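Local coordinates for citryl-CoA lyase (Hydrogenobacter thermophilus, PDB 6HXP), which cleaves citryl-CoA into acetyl-CoA and oxaloacetate and belongs to the citrate synthase family, at the interface of chains A and B and the interface of chains A and C. Sequence-based numbering; all coordinates share one arbitrary frame. Chains: chain A/B/C, Citryl-CoA lyase.

Contact 1 and contact 2 lie about 28 Å apart, measured between the centres of their C-alpha atoms, and share chain A but no residue. In contact 1, helix 24-27, the loop after it and helix 33-42 of chain A pack on the end of helix 48-60 of chain B, with B:Ile62 just beyond it and B:Leu152 of helix 147-158. Contact 2 joins the start of helix 84-93 and Asn82 before it to their copies in chain C. Each belongs to a two-fold interface, so chain A meets two neighbours through separate surfaces, in keeping with the four-chain deposited assembly.

Contact 1: the interface of chains A and B. Residues chain A 24, 27-29, 31, 36; chain B 56, 59-60, 62, 152.
A:Leu24 sets its two methyls against flat peptide carbonyls at the end of helix 48-60 of chain B. CD1 of A:Leu24 comes obliquely at the backbone O of B:Val59, 3.4 Å away, raised out of the peptide plane and beyond the oxygen. CD2 of A:Leu24 sits more nearly over the face of the next carbonyl, 3.5 Å from O of B:Ser60. CG anti to the backbone N (chi1 -178°) extends the side chain toward the helix end, where A:Leu24 and B:Val59 run antiparallel alongside one another. A second flat group, the carbonyl of B:Ala56, faces CG1 of A:Val28 and also accepts the hydroxyl of B:Ser60, OG of B:Ser60 to O of B:Ala56 2.8 Å. That donor is tilted 34° from the carbonyl plane. The bond ties the hydroxyl to its own helix and fixes its rotation, and OG of B:Ser60 is then set against the fork of A:Val28, 3.4 Å from its CG2 and almost as near its CG1. Beyond the fork, CB of B:Ala56 and CD2 of B:Leu152 both press on CG1 from the chain B side.

B:Val59 is wedged into chain A with its branches parted. CG1 of B:Val59 packs among A:Leu24, A:Leu27 and A:Val28, touching CB of A:Leu27 at 4.0 Å. CG2 of B:Val59 points the other way, 3.9 Å from CB of A:Ala36 and close to the carbonyl of A:Leu31. CD1 of B:Ile62 closes that end, 3.8 Å from CB of A:Ala36. An alanine in place of A:Leu24 would probably open a gap over the last turn of the B helix and deprive CG1 of B:Val59 of part of its packing. The fit rests on van der Waals contact, methyls against methyls and against carbonyl and hydroxyl oxygens, without a polar pair between the chains. With its two-fold twin, it probably helps hold chains A and B together in the four-chain deposited assembly.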
loop_
_atom_site.group_PDB
_atom_site.type_symbol
_atom_site.label_atom_id
_atom_site.label_comp_id
_atom_site.label_asym_id
_atom_site.label_seq_id
_atom_site.Cartn_x
_atom_site.Cartn_y
_atom_site.Cartn_z
ATOM N N LEU A 24 0.814 23.889 17.961
ATOM C CA LEU A 24 0.790 23.888 16.489
ATOM C C LEU A 24 0.281 25.217 15.940
ATOM O O LEU A 24 0.875 25.725 14.988
ATOM C CB LEU A 24 -0.024 22.715 15.980
ATOM C CG LEU A 24 -0.060 22.597 14.415
ATOM C CD1 LEU A 24 1.322 22.639 13.807
ATOM C CD2 LEU A 24 -0.743 21.316 14.015
ATOM N N LEU A 27 3.037 27.589 15.549
ATOM C CA LEU A 27 3.978 27.270 14.482
ATOM C C LEU A 27 3.421 27.739 13.155
ATOM O O LEU A 27 4.180 28.230 12.305
ATOM C CB LEU A 27 4.196 25.771 14.419
ATOM C CG LEU A 27 4.742 25.062 15.693
ATOM C CD1 LEU A 27 4.954 23.594 15.436
ATOM C CD2 LEU A 27 5.998 25.714 16.172
ATOM N N VAL A 28 2.103 27.603 12.969
ATOM C CA VAL A 28 1.445 27.996 11.710
ATOM C C VAL A 28 1.654 29.500 11.522
ATOM O O VAL A 28 1.279 30.285 12.390
ATOM C CB VAL A 28 -0.052 27.643 11.753
ATOM C CG1 VAL A 28 -0.810 28.201 10.531
ATOM C CG2 VAL A 28 -0.258 26.112 11.833
ATOM N N GLY A 29 2.218 29.869 10.365
ATOM C CA GLY A 29 2.500 31.256 10.012
ATOM C C GLY A 29 3.843 31.763 10.495
ATOM O O GLY A 29 4.250 32.876 10.109
ATOM N N LEU A 31 6.745 29.264 11.336
ATOM C CA LEU A 31 7.810 28.380 10.846
ATOM C C LEU A 31 7.501 28.020 9.388
ATOM O O LEU A 31 6.325 27.913 8.988
ATOM C CB LEU A 31 7.822 27.031 11.600
ATOM C CG LEU A 31 8.402 26.962 12.982
ATOM C CD1 LEU A 31 8.660 25.526 13.399
ATOM C CD2 LEU A 31 9.598 27.801 13.173
ATOM N N ALA A 36 9.276 23.143 10.233
ATOM C CA ALA A 36 8.363 22.269 10.995
ATOM C C ALA A 36 8.705 20.787 10.804
ATOM O O ALA A 36 8.571 19.979 11.738
ATOM C CB ALA A 36 6.913 22.542 10.604
ATOM N N ALA B 56 1.900 27.967 5.588
ATOM C CA ALA B 56 0.959 27.871 6.715
ATOM C C ALA B 56 0.003 26.702 6.589
ATOM O O ALA B 56 -0.287 26.020 7.589
ATOM C CB ALA B 56 0.173 29.163 6.837
ATOM N N VAL B 59 1.986 23.355 7.287
ATOM C CA VAL B 59 2.300 23.205 8.707
ATOM C C VAL B 59 1.063 22.857 9.489
ATOM O O VAL B 59 1.140 22.053 10.440
ATOM C CB VAL B 59 3.003 24.473 9.250
ATOM C CG1 VAL B 59 3.171 24.415 10.766
ATOM C CG2 VAL B 59 4.369 24.638 8.592
ATOM N N SER B 60 -0.100 23.436 9.093
ATOM C CA SER B 60 -1.366 23.225 9.808
ATOM C C SER B 60 -1.765 21.775 9.962
ATOM O O SER B 60 -2.435 21.436 10.921
ATOM C CB SER B 60 -2.498 23.938 9.088
ATOM O OG SER B 60 -2.392 25.352 9.253
ATOM N N ILE B 62 0.556 19.042 9.858
ATOM C CA ILE B 62 1.756 18.206 9.885
ATOM C C ILE B 62 1.613 16.926 10.693
ATOM O O ILE B 62 2.198 15.897 10.318
ATOM C CB ILE B 62 2.980 19.029 10.292
ATOM C CG1 ILE B 62 4.243 18.259 9.911
ATOM C CG2 ILE B 62 2.975 19.428 11.765
ATOM C CD1 ILE B 62 5.472 19.109 9.928
ATOM N N LEU B 152 -5.538 30.336 10.293
ATOM C CA LEU B 152 -5.291 30.411 8.852
ATOM C C LEU B 152 -5.955 31.656 8.225
ATOM O O LEU B 152 -5.344 32.322 7.380
ATOM C CB LEU B 152 -5.773 29.162 8.156
ATOM C CG LEU B 152 -4.874 27.957 8.326
ATOM C CD1 LEU B 152 -5.598 26.690 7.867
ATOM C CD2 LEU B 152 -3.559 28.120 7.517
#

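Contact 2: the interface of chains A and C. Residues chain A 82, 85-86; chain C 82, 85-86.
Like torsions in the two chains bring A:Val86 and C:Val86 together: CG1 is anti to the backbone N (chi1 176°) and CG2 anti to the carbonyl carbon, which points CG2 of each at the other subunit. The valines meet tip to tip across the two-fold axis, CG2 of A:Val86 to CG2 of C:Val86 at 3.7 Å. CG1 of A:Val86 sits slightly farther back, 4.1 Å from CG2 of C:Val86, as its twin does in chain C, and widens this small apolar plug between the first turns of the paired helices 84-93.

Asparagines flank the plug on both sides. In A:Asn85, CG lies between the backbone N and the carbonyl carbon (chi1 66°), which swings the carboxamide toward C:Asn82; C:Asn85 turns likewise toward A:Asn82. The facing side chains cross obliquely, their amide planes 39° apart. They approach without bonding directly: ND2 of A:Asn85 remains 3.9 Å from OD1 of C:Asn82.

Water completes each pairing. Water 2 lies between the carboxamide oxygens of A:Asn85 and C:Asn82, and water 1 does the same for C:Asn85 and A:Asn82. Since both partners of each water are modelled as oxygens, the water is likely to donate a hydrogen to each, gripping one side chain from either subunit. The patch therefore combines an apolar valine centre with a bridging water at each margin. It is one part of the larger two-fold interface between chains A and C. At one margin, water 1 stands 2.7 Å from OD1 of A:Asn82 and 2.8 Å from OD1 of C:Asn85.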
loop_
_atom_site.group_PDB
_atom_site.type_symbol
_atom_site.label_atom_id
_atom_site.label_comp_id
_atom_site.label_asym_id
_atom_site.label_seq_id
_atom_site.Cartn_x
_atom_site.Cartn_y
_atom_site.Cartn_z
ATOM N N ASN A 82 -8.419 4.702 -8.863
ATOM C CA ASN A 82 -8.232 4.857 -7.437
ATOM C C ASN A 82 -8.096 6.327 -7.054
ATOM O O ASN A 82 -7.745 7.179 -7.885
ATOM C CB ASN A 82 -6.975 4.115 -6.992
ATOM C CG ASN A 82 -7.177 2.649 -6.877
ATOM O OD1 ASN A 82 -7.918 2.177 -5.960
ATOM N ND2 ASN A 82 -6.624 1.861 -7.774
ATOM N N ASN A 85 -4.819 9.418 -2.864
ATOM C CA ASN A 85 -3.968 8.878 -1.810
ATOM C C ASN A 85 -3.463 7.488 -2.101
ATOM O O ASN A 85 -2.368 7.115 -1.692
ATOM C CB ASN A 85 -4.651 8.874 -0.466
ATOM C CG ASN A 85 -5.824 7.958 -0.372
ATOM O OD1 ASN A 85 -6.792 8.096 -1.189
ATOM N ND2 ASN A 85 -5.800 6.984 0.548
ATOM N N VAL A 86 -4.297 6.682 -2.772
ATOM C CA VAL A 86 -3.953 5.300 -3.054
ATOM C C VAL A 86 -2.817 5.223 -4.078
ATOM O O VAL A 86 -1.844 4.487 -3.894
ATOM C CB VAL A 86 -5.201 4.540 -3.492
ATOM C CG1 VAL A 86 -4.869 3.096 -3.895
ATOM C CG2 VAL A 86 -6.288 4.550 -2.428
ATOM N N ASN C 82 -12.281 3.750 2.580
ATOM C CA ASN C 82 -11.584 3.234 1.422
ATOM C C ASN C 82 -12.273 1.989 0.872
ATOM O O ASN C 82 -13.020 1.298 1.583
ATOM C CB ASN C 82 -10.148 2.876 1.795
ATOM C CG ASN C 82 -9.261 4.062 1.888
ATOM O OD1 ASN C 82 -8.948 4.709 0.841
ATOM N ND2 ASN C 82 -8.856 4.460 3.075
ATOM N N ASN C 85 -10.328 -3.234 -1.734
ATOM C CA ASN C 85 -8.968 -3.596 -2.116
ATOM C C ASN C 85 -7.909 -2.845 -1.351
ATOM O O ASN C 85 -6.826 -3.362 -1.099
ATOM C CB ASN C 85 -8.720 -3.415 -3.592
ATOM C CG ASN C 85 -8.771 -1.999 -4.058
ATOM O OD1 ASN C 85 -9.824 -1.311 -3.854
ATOM N ND2 ASN C 85 -7.681 -1.480 -4.640
ATOM N N VAL C 86 -8.201 -1.579 -1.022
ATOM C CA VAL C 86 -7.238 -0.731 -0.343
ATOM C C VAL C 86 -7.013 -1.209 1.094
ATOM O O VAL C 86 -5.874 -1.336 1.552
ATOM C CB VAL C 86 -7.692 0.724 -0.421
ATOM C CG1 VAL C 86 -6.754 1.650 0.367
ATOM C CG2 VAL C 86 -7.825 1.212 -1.856
HETATM O O HOH W 1 -10.237 1.063 -5.233
HETATM O O HOH W 2 -9.240 6.890 -0.679
#